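Local structure of uncharacterized protein (Bacteroides ovatus, 4FS7) at residues I153-A159 and H177-S182; L209-F215 and L227-V232; E243-F249 and R266-F272. The protein is of unknown function but, as an extracellular leucine-rich repeat protein of the BspA type, probably binds other proteins. One frame throughout, in Å; residues are numbered along the deposited sequence.

Contact 1: I153-A159 and H177-S182; sequences IGDEAFA and HNGLFS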
loop_
_atom_site.group_PDB
_atom_site.type_symbol
_atom_site.label_atom_id
_atom_site.label_comp_id
_atom_site.label_asym_id
_atom_site.label_seq_id
_atom_site.Cartn_x
_atom_site.Cartn_y
_atom_site.Cartn_z
ATOM N N ILE A 153 11.595 -8.184 5.195
ATOM C CA ILE A 153 10.654 -8.667 4.231
ATOM C C ILE A 153 10.657 -7.689 3.093
ATOM O O ILE A 153 10.351 -6.500 3.285
ATOM C CB ILE A 153 9.228 -8.866 4.797
ATOM C CG1 ILE A 153 9.221 -9.790 6.010
ATOM C CG2 ILE A 153 8.305 -9.412 3.711
ATOM C CD1 ILE A 153 7.860 -9.839 6.717
ATOM N N GLY A 154 11.040 -8.133 1.901
ATOM C CA GLY A 154 11.251 -7.229 0.793
ATOM C C GLY A 154 9.986 -6.670 0.156
ATOM O O GLY A 154 8.872 -7.146 0.355
ATOM N N ASP A 155 10.201 -5.652 -0.688
ATOM C CA ASP A 155 9.145 -5.003 -1.421
ATOM C C ASP A 155 8.230 -6.019 -2.079
ATOM O O ASP A 155 8.695 -6.992 -2.704
ATOM C CB ASP A 155 9.724 -4.122 -2.560
ATOM C CG ASP A 155 10.542 -2.952 -2.104
ATOM O OD1 ASP A 155 10.644 -2.709 -0.906
ATOM O OD2 ASP A 155 11.048 -2.239 -3.016
ATOM N N GLU A 156 6.921 -5.787 -1.973
ATOM C CA GLU A 156 5.934 -6.564 -2.721
ATOM C C GLU A 156 6.021 -8.075 -2.434
ATOM O O GLU A 156 5.522 -8.882 -3.234
ATOM C CB GLU A 156 6.005 -6.283 -4.224
ATOM C CG GLU A 156 5.517 -4.871 -4.584
ATOM C CD GLU A 156 5.305 -4.643 -6.059
ATOM O OE1 GLU A 156 5.223 -5.604 -6.853
ATOM O OE2 GLU A 156 5.212 -3.463 -6.456
ATOM N N ALA A 157 6.495 -8.459 -1.253
ATOM C CA ALA A 157 6.661 -9.893 -0.973
ATOM C C ALA A 157 5.351 -10.663 -0.996
ATOM O O ALA A 157 5.351 -11.835 -1.358
ATOM C CB ALA A 157 7.390 -10.094 0.359
ATOM N N PHE A 158 4.240 -10.009 -0.620
ATOM C CA PHE A 158 2.924 -10.616 -0.591
ATOM C C PHE A 158 1.962 -9.877 -1.510
ATOM O O PHE A 158 0.742 -9.945 -1.340
ATOM C CB PHE A 158 2.393 -10.698 0.845
ATOM C CG PHE A 158 3.244 -11.569 1.702
ATOM C CD1 PHE A 158 3.132 -12.938 1.571
ATOM C CD2 PHE A 158 4.189 -11.042 2.579
ATOM C CE1 PHE A 158 3.930 -13.808 2.298
ATOM C CE2 PHE A 158 4.989 -11.916 3.329
ATOM C CZ PHE A 158 4.853 -13.281 3.149
ATOM N N ALA A 159 2.484 -9.145 -2.482
ATOM C CA ALA A 159 1.584 -8.416 -3.398
ATOM C C ALA A 159 0.732 -9.400 -4.202
ATOM O O ALA A 159 1.222 -10.482 -4.599
ATOM C CB ALA A 159 2.372 -7.522 -4.331
ATOM N N HIS A 177 7.913 -2.579 3.964
ATOM C CA HIS A 177 8.447 -2.187 2.671
ATOM C C HIS A 177 7.388 -1.865 1.631
ATOM O O HIS A 177 6.214 -2.220 1.762
ATOM C CB HIS A 177 9.422 -3.262 2.160
ATOM C CG HIS A 177 10.763 -3.204 2.824
ATOM N ND1 HIS A 177 11.924 -3.533 2.157
ATOM C CD2 HIS A 177 11.126 -2.934 4.107
ATOM C CE1 HIS A 177 12.952 -3.424 2.996
ATOM N NE2 HIS A 177 12.499 -3.066 4.186
ATOM N N ASN A 178 7.847 -1.185 0.600
ATOM C CA ASN A 178 6.966 -0.725 -0.463
ATOM C C ASN A 178 6.100 -1.876 -1.035
ATOM O O ASN A 178 6.593 -2.956 -1.360
ATOM C CB ASN A 178 7.854 -0.037 -1.520
ATOM C CG ASN A 178 7.106 0.417 -2.752
ATOM O OD1 ASN A 178 6.299 -0.307 -3.305
ATOM N ND2 ASN A 178 7.366 1.633 -3.173
ATOM N N GLY A 179 4.791 -1.638 -1.111
ATOM C CA GLY A 179 3.897 -2.549 -1.790
ATOM C C GLY A 179 3.784 -3.916 -1.161
ATOM O O GLY A 179 3.250 -4.815 -1.810
ATOM N N LEU A 180 4.149 -4.059 0.110
ATOM C CA LEU A 180 4.215 -5.382 0.737
ATOM C C LEU A 180 2.970 -6.208 0.582
ATOM O O LEU A 180 3.042 -7.423 0.290
ATOM C CB LEU A 180 4.505 -5.205 2.207
ATOM C CG LEU A 180 4.721 -6.453 3.036
ATOM C CD1 LEU A 180 5.808 -7.339 2.466
ATOM C CD2 LEU A 180 5.088 -6.045 4.478
ATOM N N PHE A 181 1.795 -5.589 0.788
ATOM C CA PHE A 181 0.514 -6.257 0.671
ATOM C C PHE A 181 -0.369 -5.656 -0.443
ATOM O O PHE A 181 -1.604 -5.764 -0.416
ATOM C CB PHE A 181 -0.254 -6.236 2.001
ATOM C CG PHE A 181 0.461 -6.941 3.101
ATOM C CD1 PHE A 181 0.538 -8.311 3.102
ATOM C CD2 PHE A 181 1.120 -6.263 4.111
ATOM C CE1 PHE A 181 1.201 -8.979 4.073
ATOM C CE2 PHE A 181 1.769 -6.937 5.094
ATOM C CZ PHE A 181 1.820 -8.299 5.070
ATOM N N SER A 182 0.250 -5.023 -1.428
ATOM C CA SER A 182 -0.493 -4.367 -2.506
ATOM C C SER A 182 -1.387 -5.393 -3.192
ATOM O O SER A 182 -0.910 -6.432 -3.598
ATOM C CB SER A 182 0.465 -3.790 -3.528
ATOM O OG SER A 182 -0.260 -3.095 -4.539
HETATM O O HOH W 1 8.635 -5.144 5.074
HETATM O O HOH W 2 10.735 -0.485 0.486
HETATM O O HOH W 3 12.939 -4.587 -0.276
HETATM O O HOH W 4 4.446 -1.052 -5.193
#

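Contact 2: L209-F215 and L227-V232; sequences LLENMEF and LSKTGV. With EDO (1,2-ethanediol), chain B.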
loop_
_atom_site.group_PDB
_atom_site.type_symbol
_atom_site.label_atom_id
_atom_site.label_comp_id
_atom_site.label_asym_id
_atom_site.label_seq_id
_atom_site.Cartn_x
_atom_site.Cartn_y
_atom_site.Cartn_z
ATOM N N LEU A 209 -10.750 -4.596 1.081
ATOM C CA LEU A 209 -11.554 -5.021 2.250
ATOM C C LEU A 209 -10.906 -4.642 3.572
ATOM O O LEU A 209 -11.459 -4.941 4.638
ATOM C CB LEU A 209 -11.795 -6.541 2.264
ATOM C CG LEU A 209 -12.796 -6.989 1.205
ATOM C CD1 LEU A 209 -13.089 -8.462 1.347
ATOM C CD2 LEU A 209 -14.113 -6.222 1.155
ATOM N N LEU A 210 -9.732 -4.040 3.565
ATOM C CA LEU A 210 -9.003 -3.795 4.805
ATOM C C LEU A 210 -9.728 -2.700 5.598
ATOM O O LEU A 210 -9.833 -1.571 5.137
ATOM C CB LEU A 210 -7.550 -3.393 4.502
ATOM C CG LEU A 210 -6.656 -3.053 5.693
ATOM C CD1 LEU A 210 -6.452 -4.290 6.601
ATOM C CD2 LEU A 210 -5.358 -2.480 5.212
ATOM N N GLU A 211 -10.201 -3.099 6.776
ATOM C CA GLU A 211 -11.001 -2.260 7.667
ATOM C C GLU A 211 -10.390 -2.104 9.052
ATOM O O GLU A 211 -10.567 -1.067 9.700
ATOM C CB GLU A 211 -12.436 -2.857 7.822
ATOM C CG GLU A 211 -13.403 -2.650 6.628
ATOM C CD GLU A 211 -14.687 -3.500 6.713
ATOM O OE1 GLU A 211 -14.689 -4.540 7.417
ATOM O OE2 GLU A 211 -15.682 -3.155 6.027
ATOM N N ASN A 212 -9.738 -3.153 9.573
ATOM C CA ASN A 212 -9.292 -3.165 10.973
ATOM C C ASN A 212 -7.779 -3.119 11.028
ATOM O O ASN A 212 -7.091 -4.077 10.648
ATOM C CB ASN A 212 -9.818 -4.428 11.664
ATOM C CG ASN A 212 -11.321 -4.622 11.472
ATOM O OD1 ASN A 212 -12.111 -3.763 11.913
ATOM N ND2 ASN A 212 -11.740 -5.692 10.806
HETATM N N MSE A 213 -7.265 -1.985 11.461
HETATM C CA MSE A 213 -5.824 -1.747 11.594
HETATM C C MSE A 213 -5.617 -0.597 12.546
HETATM O O MSE A 213 -5.957 0.546 12.256
HETATM C CB MSE A 213 -5.169 -1.484 10.256
HETATM C CG MSE A 213 -3.649 -1.606 10.311
HETATM SE SE MSE A 213 -2.789 -1.235 8.591
HETATM C CE MSE A 213 -3.659 0.466 8.294
ATOM N N GLU A 214 -5.120 -0.904 13.726
ATOM C CA GLU A 214 -4.839 0.111 14.735
ATOM C C GLU A 214 -3.418 0.563 14.571
ATOM O O GLU A 214 -2.527 -0.248 14.328
ATOM C CB GLU A 214 -5.078 -0.472 16.101
ATOM C CG GLU A 214 -6.560 -0.679 16.330
ATOM C CD GLU A 214 -7.341 0.642 16.299
ATOM O OE1 GLU A 214 -6.988 1.547 17.091
ATOM O OE2 GLU A 214 -8.277 0.790 15.471
ATOM N N PHE A 215 -3.175 1.854 14.692
ATOM C CA PHE A 215 -1.840 2.405 14.598
ATOM C C PHE A 215 -1.128 2.354 15.940
ATOM O O PHE A 215 -1.621 2.909 16.911
ATOM C CB PHE A 215 -1.910 3.863 14.191
ATOM C CG PHE A 215 -2.570 4.135 12.868
ATOM C CD1 PHE A 215 -2.323 3.371 11.748
ATOM C CD2 PHE A 215 -3.425 5.230 12.748
ATOM C CE1 PHE A 215 -2.929 3.670 10.523
ATOM C CE2 PHE A 215 -4.000 5.550 11.540
ATOM C CZ PHE A 215 -3.766 4.784 10.426
ATOM N N LEU A 227 -2.426 3.587 1.920
ATOM C CA LEU A 227 -3.745 3.067 2.264
ATOM C C LEU A 227 -4.728 3.382 1.140
ATOM O O LEU A 227 -5.925 3.477 1.382
ATOM C CB LEU A 227 -4.206 3.603 3.626
ATOM C CG LEU A 227 -3.424 3.077 4.828
ATOM C CD1 LEU A 227 -3.786 3.864 6.096
ATOM C CD2 LEU A 227 -3.772 1.600 4.989
ATOM N N SER A 228 -4.254 3.493 -0.084
ATOM C CA SER A 228 -5.134 3.800 -1.211
ATOM C C SER A 228 -6.012 2.627 -1.549
ATOM O O SER A 228 -5.584 1.460 -1.523
ATOM C CB SER A 228 -4.273 4.176 -2.400
ATOM O OG SER A 228 -5.039 4.321 -3.569
ATOM N N LYS A 229 -7.258 2.896 -1.904
ATOM C CA LYS A 229 -8.205 1.848 -2.283
ATOM C C LYS A 229 -8.281 0.763 -1.221
ATOM O O LYS A 229 -8.216 -0.436 -1.519
ATOM C CB LYS A 229 -7.852 1.258 -3.641
ATOM C CG LYS A 229 -8.141 2.210 -4.772
ATOM C CD LYS A 229 -9.640 2.304 -5.084
ATOM C CE LYS A 229 -9.800 3.257 -6.186
ATOM N NZ LYS A 229 -11.109 3.885 -6.214
ATOM N N THR A 230 -8.353 1.189 0.033
ATOM C CA THR A 230 -8.634 0.306 1.135
ATOM C C THR A 230 -10.075 0.447 1.601
ATOM O O THR A 230 -10.832 1.272 1.077
ATOM C CB THR A 230 -7.637 0.499 2.286
ATOM O OG1 THR A 230 -7.780 1.825 2.821
ATOM C CG2 THR A 230 -6.185 0.167 1.858
ATOM N N GLY A 231 -10.457 -0.360 2.590
ATOM C CA GLY A 231 -11.830 -0.427 3.054
ATOM C C GLY A 231 -12.086 0.406 4.302
ATOM O O GLY A 231 -13.147 0.253 4.921
ATOM N N VAL A 232 -11.152 1.273 4.695
ATOM C CA VAL A 232 -11.298 1.998 5.947
ATOM C C VAL A 232 -12.528 2.905 5.934
ATOM O O VAL A 232 -12.875 3.512 4.917
ATOM C CB VAL A 232 -10.016 2.826 6.248
ATOM C CG1 VAL A 232 -8.838 1.827 6.501
ATOM C CG2 VAL A 232 -9.692 3.810 5.107
HETATM C C1 EDO B . -13.837 -0.263 13.169
HETATM O O1 EDO B . -14.669 -1.409 13.133
HETATM C C2 EDO B . -12.530 -0.472 12.426
HETATM O O2 EDO B . -11.741 -1.433 13.153
HETATM O O HOH W 5 -15.238 -1.291 3.972
#

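Contact 3: E243-F249 and R266-F272; sequences ELGKSVF and RIGGSLF. With EDO (1,2-ethanediol), chain C.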
loop_
_atom_site.group_PDB
_atom_site.type_symbol
_atom_site.label_atom_id
_atom_site.label_comp_id
_atom_site.label_asym_id
_atom_site.label_seq_id
_atom_site.Cartn_x
_atom_site.Cartn_y
_atom_site.Cartn_z
ATOM N N GLU A 243 4.589 12.567 9.532
ATOM C CA GLU A 243 4.497 12.782 8.111
ATOM C C GLU A 243 3.588 11.774 7.431
ATOM O O GLU A 243 3.692 10.577 7.666
ATOM C CB GLU A 243 5.867 12.739 7.447
ATOM C CG GLU A 243 5.791 13.059 5.963
ATOM C CD GLU A 243 7.116 13.154 5.232
ATOM O OE1 GLU A 243 8.177 12.926 5.839
ATOM O OE2 GLU A 243 7.094 13.448 4.021
ATOM N N LEU A 244 2.723 12.318 6.575
ATOM C CA LEU A 244 1.945 11.564 5.599
ATOM C C LEU A 244 2.453 11.965 4.224
ATOM O O LEU A 244 2.681 13.153 3.984
ATOM C CB LEU A 244 0.439 11.881 5.688
ATOM C CG LEU A 244 -0.200 11.726 7.058
ATOM C CD1 LEU A 244 -1.645 12.134 7.010
ATOM C CD2 LEU A 244 -0.045 10.311 7.591
ATOM N N GLY A 245 2.660 10.969 3.362
ATOM C CA GLY A 245 3.036 11.168 1.980
ATOM C C GLY A 245 1.912 11.720 1.120
ATOM O O GLY A 245 0.982 12.334 1.622
ATOM N N LYS A 246 2.024 11.487 -0.185
ATOM C CA LYS A 246 1.006 11.914 -1.143
ATOM C C LYS A 246 -0.057 10.834 -1.314
ATOM O O LYS A 246 0.253 9.635 -1.309
ATOM C CB LYS A 246 1.667 12.158 -2.489
ATOM C CG LYS A 246 2.717 13.215 -2.492
ATOM C CD LYS A 246 3.618 13.144 -3.754
ATOM C CE LYS A 246 4.743 14.144 -3.692
ATOM N NZ LYS A 246 5.709 13.882 -4.790
ATOM N N SER A 247 -1.309 11.228 -1.531
ATOM C CA SER A 247 -2.284 10.290 -2.051
ATOM C C SER A 247 -2.485 9.072 -1.124
ATOM O O SER A 247 -2.859 8.009 -1.585
ATOM C CB SER A 247 -1.904 9.816 -3.464
ATOM O OG SER A 247 -1.668 10.940 -4.319
ATOM N N VAL A 248 -2.317 9.257 0.186
ATOM C CA VAL A 248 -2.277 8.142 1.085
ATOM C C VAL A 248 -3.575 7.359 1.080
ATOM O O VAL A 248 -3.536 6.149 1.223
ATOM C CB VAL A 248 -1.868 8.551 2.516
ATOM C CG1 VAL A 248 -1.936 7.373 3.488
ATOM C CG2 VAL A 248 -0.483 9.184 2.550
ATOM N N PHE A 249 -4.710 8.065 0.969
ATOM C CA PHE A 249 -5.987 7.462 0.974
ATOM C C PHE A 249 -6.692 7.586 -0.386
ATOM O O PHE A 249 -7.928 7.553 -0.503
ATOM C CB PHE A 249 -6.881 8.067 2.071
ATOM C CG PHE A 249 -6.343 7.823 3.442
ATOM C CD1 PHE A 249 -6.619 6.630 4.125
ATOM C CD2 PHE A 249 -5.502 8.741 4.046
ATOM C CE1 PHE A 249 -6.093 6.383 5.380
ATOM C CE2 PHE A 249 -4.991 8.510 5.281
ATOM C CZ PHE A 249 -5.262 7.320 5.958
ATOM N N ARG A 266 3.188 17.105 8.755
ATOM C CA ARG A 266 3.556 17.263 7.335
ATOM C C ARG A 266 2.723 16.319 6.464
ATOM O O ARG A 266 2.607 15.134 6.767
ATOM C CB ARG A 266 5.032 16.940 7.126
ATOM C CG ARG A 266 5.455 16.956 5.682
ATOM C CD ARG A 266 6.961 17.022 5.489
ATOM N NE ARG A 266 7.251 17.231 4.074
ATOM C CZ ARG A 266 8.453 17.448 3.558
ATOM N NH1 ARG A 266 9.530 17.481 4.328
ATOM N NH2 ARG A 266 8.574 17.614 2.247
ATOM N N ILE A 267 2.154 16.838 5.370
ATOM C CA ILE A 267 1.182 16.102 4.563
ATOM C C ILE A 267 1.429 16.413 3.085
ATOM O O ILE A 267 1.521 17.579 2.709
ATOM C CB ILE A 267 -0.287 16.491 4.924
ATOM C CG1 ILE A 267 -0.554 16.350 6.429
ATOM C CG2 ILE A 267 -1.295 15.683 4.146
ATOM C CD1 ILE A 267 -1.946 16.822 6.861
ATOM N N GLY A 268 1.502 15.381 2.260
ATOM C CA GLY A 268 1.572 15.567 0.825
ATOM C C GLY A 268 0.217 15.882 0.204
ATOM O O GLY A 268 -0.810 15.919 0.879
ATOM N N GLY A 269 0.231 16.118 -1.099
ATOM C CA GLY A 269 -0.962 16.412 -1.843
ATOM C C GLY A 269 -1.872 15.224 -2.062
ATOM O O GLY A 269 -1.493 14.070 -1.889
ATOM N N SER A 270 -3.095 15.531 -2.483
ATOM C CA SER A 270 -4.051 14.537 -2.983
ATOM C C SER A 270 -4.429 13.446 -1.983
ATOM O O SER A 270 -4.795 12.351 -2.380
ATOM C CB SER A 270 -3.509 13.896 -4.254
ATOM O OG SER A 270 -3.311 14.876 -5.285
ATOM N N LEU A 271 -4.430 13.753 -0.683
ATOM C CA LEU A 271 -4.589 12.709 0.313
ATOM C C LEU A 271 -5.878 11.938 0.178
ATOM O O LEU A 271 -5.887 10.721 0.323
ATOM C CB LEU A 271 -4.483 13.211 1.755
ATOM C CG LEU A 271 -3.594 12.241 2.623
ATOM C CD1 LEU A 271 -2.136 12.523 2.242
ATOM C CD2 LEU A 271 -3.810 12.530 4.102
ATOM N N PHE A 272 -6.990 12.650 -0.059
ATOM C CA PHE A 272 -8.316 12.071 -0.150
ATOM C C PHE A 272 -8.916 12.247 -1.522
ATOM O O PHE A 272 -10.140 12.246 -1.702
ATOM C CB PHE A 272 -9.238 12.634 0.930
ATOM C CG PHE A 272 -8.685 12.455 2.313
ATOM C CD1 PHE A 272 -8.648 11.198 2.907
ATOM C CD2 PHE A 272 -8.155 13.499 3.007
ATOM C CE1 PHE A 272 -8.116 11.038 4.154
ATOM C CE2 PHE A 272 -7.596 13.328 4.294
ATOM C CZ PHE A 272 -7.560 12.061 4.827
HETATM C C1 EDO C . 0.385 20.395 5.751
HETATM O O1 EDO C . 0.386 21.564 6.665
HETATM C C2 EDO C . 1.437 20.451 4.612
HETATM O O2 EDO C . 2.659 19.771 5.001
#

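Contact 1: I153-A159 and H177-S182
L180 drives its CD1 methyl into the coil formed by I153-A159, 3.5 Å from I153 CG2, which is tight for two methyl carbons. A157 CB lies close to the same methyl, and the F158 ring meets it with its edge. The CB of L180 points away from this coil, but CG stands anti to the backbone N (chi1 -175°) and carries the branch back into it. I153 and L180 cross at about a right angle, whereas F158 and F181 lie side by side and point the same way. Their planes are only 14° apart, yet the rings are slid until the centroids are 5.8 Å apart and overlap is slight.

Two backbone bonds frame this apolar contact: E156 N donates to N178 O at 2.9 Å, and F158 N donates to L180 O at 3.0 Å. Each segment runs through a type II turn and then a type I turn, which brings matching N-H and C=O groups together. G179 sits in the turn with positive phi, where a CB would run into E156 CG.

Toward the solvent the H177 ring lies with one face over I153 O. A water in the plane of the ring holds its edge, 2.8 Å from H177 ND1 and 3.0 Å from D155 N. A second water joins I153 O to H177 N, and a third D155 OD1 to N178 N. Further out, E156 OE1 forms a salt bridge with K137, F158 meets the ring of F136, and G179 is bonded through its backbone to D201. Superposed turns of leucine-rich repeats thus keep hydrocarbon inside, while backbone bonds, ordered water and the K137 salt bridge engage polar groups along the outer edge.

Contact 2: L209-F215 and L227-V232
L210 and G231 meet where two consecutive coils of the leucine-rich repeat solenoid pass each other in irregular chain, away from the short strands. G231 N gives a weak hydrogen bond to L210 O, 2.9 Å long but bent to 124° at the hydrogen. Glycine suits this place, because a CB on G231 would point at the other coil and press on L210 O and L209 C. Beside it, E211 lays its CG against G231 O at 3.4 Å. In the conformer given, a water lies within hydrogen-bonding distance of both E211 OE2 and G231 O, 2.8 Å from each.

Inside the coil the contact turns apolar. Selenomethionine M213, in the conformer described, bends at chi3 (52°) and brings CE to within 3.5 Å of L227 CD2, the two side chains reaching toward each other tip to tip. L227 CD1 lies at the edge of the F215 ring, 4.4 Å from CZ, and L210 CD2 is equally far from L227 CD2 and from T230 CG2, a looser contact.

L227-T230 forms a type II turn that is pinned by a side chain: T230 OG1 donates to L227 O at 2.9 Å, tilted 33° from the carbonyl plane. Its hydroxyl stands between the backbone N and the carbonyl carbon, a torsion that turns it back toward the start of the turn. S228 and K229 tie this turn to Y250 and G251 of the next coil.

With a single weak backbone bond between these segments, their cohesion rests mainly on the M213-L227 methyl contact, with looser support from L210 and F215, and on the close backbone approach at G231.

Contact 3: E243-F249 and R266-F272
E243 and R266 lie side by side on one face of a parallel strand pair, both extended with CG anti to the backbone N (chi1 -176° and 175°). In the conformer given for R266, the carboxylate and guanidinium planes are 13° apart, and E243 OE2 sits over the guanidinium face, 3.8 Å from R266 NE. This long salt bridge works by charge alone, since no N-H points at the oxygen. An alanine in place of E243 is likely to leave the R266 charge without this carboxylate and bare the aliphatic CG and CD of the arginine that now rest on the glutamate chain.

L244 points to the other face, toward the interior, where past the strands it meets L271 at about a right angle, CD1 to CD2 at 3.6 Å. The other L271 branch, CD1, lies against G245 O at 3.2 Å and alongside V248 CG2. F249 and F272 point the same way with near-parallel but slid rings, F249 CD2 being 3.5 Å from F272 CE1; F272 also touches I258 and I260 of strand 257-260.

L244 N donates to R266 O at 2.8 Å, almost straight. G268 N is shared by L244 O at 3.1 Å and, weakly, G245 O at 3.2 Å, and a CB on G268 would collide with G245 O and K246 N. Beyond the strand pair, in the turns, S247 N bonds to G269 O and F249 N to L271 O. The chain pair thus puts the charges at the surface and the leucines and phenylalanines inside.

Contacts 1 and 3 hold the same elements of the repeat, consecutive turns with a leucine reaching into the preceding coil and slid phenylalanine rings, but contact 1 is the more buried and bridges its polar rim with water, whereas contact 3 adds a true strand pair and a long charge pair at its surface. Contact 2 sits on another side of the coil and is partly buried, with the exposed E211 at its rim. It touches contact 3 directly: L227 CD1 packs on F249 CE1 at 3.5 Å, and L227 N probably bonds to V248 O. Contact 1 stands apart, its nearest atoms about 7 Å from contact 2 and about 11 Å from contact 3.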